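Local structure of uncharacterized protein (Shewanella oneidensis, 2RB6) at residues Y30-Y33 with E39-I42. The protein is of unknown function but is probably a small membrane-attached lipoprotein with an SH3-like beta domain of the YgdI/YgdR type. Numbering follows the deposited sequence.
Sequences YLYY and EVMI
V40 sets its CG1 methyl over one face of the Y32 ring, in a CH-pi contact 3.4 Å from the ring centroid. The methyl is displaced toward the phenol end, while CG2 sits near CE2 and the hydroxyl. Y32 reaches this place because CG lies between its own backbone N and carbonyl carbon (chi1 76°), which turns the ring toward the neighbouring strand, obliquely across V40. On the same side of the sheet, I42 CG2 approaches the Y32 ring obliquely and packs closer, 3.5 Å, against CB of Y30, whose ring leads away from the partner strand; the Y30 side chain also touches M7 and I50. The two segments form an antiparallel hairpin of the SH3-like domain, and Y30, Y32, V40 and I42 project from one face of it; Y30, Y32 and I42 all touch M7 of strand 4-9, which places this face against the other sheet. Y32 and V40 exchange a pair of backbone hydrogen bonds, as do Y30 and I42, the straightest being Y30 N to I42 O at 2.8 Å. The reverse face carries L31, Y33, E39 and M41. There L31 lies alongside selenomethionine M41 with L31 CD2 3.7 Å from M41 CG, and the extended E39 chain runs beside the Y33 ring, their carboxylate and ring planes 42° apart. E39 OE2 stops 3.8 Å from Y33 OH, too far for a hydrogen bond.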
loop_
_atom_site.group_PDB
_atom_site.type_symbol
_atom_site.label_atom_id
_atom_site.label_comp_id
_atom_site.label_asym_id
_atom_site.label_seq_id
_atom_site.Cartn_x
_atom_site.Cartn_y
_atom_site.Cartn_z
ATOM N N TYR A 30 5.871 4.202 4.157
ATOM C CA TYR A 30 5.275 2.906 3.828
ATOM C C TYR A 30 5.890 2.425 2.517
ATOM O O TYR A 30 5.824 3.116 1.501
ATOM C CB TYR A 30 3.754 3.016 3.650
ATOM C CG TYR A 30 2.933 2.619 4.863
ATOM C CD1 TYR A 30 2.838 1.283 5.264
ATOM C CD2 TYR A 30 2.255 3.581 5.614
ATOM C CE1 TYR A 30 2.088 0.917 6.379
ATOM C CE2 TYR A 30 1.505 3.228 6.731
ATOM C CZ TYR A 30 1.426 1.897 7.109
ATOM O OH TYR A 30 0.686 1.554 8.217
ATOM N N LEU A 31 6.506 1.250 2.551
ATOM C CA LEU A 31 7.106 0.672 1.355
ATOM C C LEU A 31 6.107 -0.315 0.766
ATOM O O LEU A 31 5.443 -1.063 1.495
ATOM C CB LEU A 31 8.413 -0.057 1.688
ATOM C CG LEU A 31 9.749 0.703 1.758
ATOM C CD1 LEU A 31 10.279 0.969 0.350
ATOM C CD2 LEU A 31 9.577 2.007 2.531
ATOM N N TYR A 32 6.010 -0.312 -0.558
ATOM C CA TYR A 32 5.089 -1.187 -1.245
ATOM C C TYR A 32 5.601 -1.393 -2.673
ATOM O O TYR A 32 6.507 -0.687 -3.108
ATOM C CB TYR A 32 3.694 -0.550 -1.223
ATOM C CG TYR A 32 3.472 0.596 -2.195
ATOM C CD1 TYR A 32 3.039 0.347 -3.491
ATOM C CD2 TYR A 32 3.645 1.930 -1.804
ATOM C CE1 TYR A 32 2.771 1.385 -4.379
ATOM C CE2 TYR A 32 3.377 2.992 -2.685
ATOM C CZ TYR A 32 2.937 2.701 -3.974
ATOM O OH TYR A 32 2.635 3.704 -4.865
ATOM N N TYR A 33 5.044 -2.370 -3.387
ATOM C CA TYR A 33 5.466 -2.639 -4.763
ATOM C C TYR A 33 4.425 -2.207 -5.777
ATOM O O TYR A 33 3.241 -2.481 -5.619
ATOM C CB TYR A 33 5.783 -4.127 -4.963
ATOM C CG TYR A 33 7.005 -4.575 -4.219
ATOM C CD1 TYR A 33 6.964 -4.783 -2.838
ATOM C CD2 TYR A 33 8.220 -4.746 -4.879
ATOM C CE1 TYR A 33 8.104 -5.144 -2.130
ATOM C CE2 TYR A 33 9.365 -5.106 -4.182
ATOM C CZ TYR A 33 9.300 -5.302 -2.803
ATOM O OH TYR A 33 10.436 -5.643 -2.095
ATOM N N GLU A 39 9.926 -1.292 -5.815
ATOM C CA GLU A 39 9.275 -0.725 -4.654
ATOM C C GLU A 39 9.126 0.779 -4.803
ATOM O O GLU A 39 9.787 1.406 -5.635
ATOM C CB GLU A 39 10.086 -1.056 -3.402
ATOM C CG GLU A 39 11.525 -0.598 -3.479
ATOM C CD GLU A 39 12.404 -1.284 -2.459
ATOM O OE1 GLU A 39 13.611 -0.970 -2.422
ATOM O OE2 GLU A 39 11.899 -2.140 -1.697
ATOM N N VAL A 40 8.239 1.348 -4.000
ATOM C CA VAL A 40 8.000 2.777 -4.018
ATOM C C VAL A 40 7.630 3.221 -2.608
ATOM O O VAL A 40 7.234 2.405 -1.768
ATOM C CB VAL A 40 6.902 3.153 -5.071
ATOM C CG1 VAL A 40 5.868 2.050 -5.167
ATOM C CG2 VAL A 40 6.253 4.483 -4.719
HETATM N N MSE A 41 7.777 4.512 -2.351
HETATM C CA MSE A 41 7.510 5.062 -1.034
HETATM C C MSE A 41 6.354 6.039 -0.971
HETATM O O MSE A 41 6.054 6.733 -1.939
HETATM C CB MSE A 41 8.764 5.764 -0.529
HETATM C CG MSE A 41 9.335 5.217 0.759
HETATM SE SE MSE A 41 11.032 6.071 1.144
HETATM C CE MSE A 41 12.178 4.662 0.457
ATOM N N ILE A 42 5.726 6.093 0.196
ATOM C CA ILE A 42 4.610 6.991 0.455
ATOM C C ILE A 42 4.672 7.290 1.954
ATOM O O ILE A 42 4.903 6.389 2.760
ATOM C CB ILE A 42 3.251 6.325 0.075
ATOM C CG1 ILE A 42 2.086 7.287 0.328
ATOM C CG2 ILE A 42 3.047 5.040 0.868
ATOM C CD1 ILE A 42 1.994 8.425 -0.640
#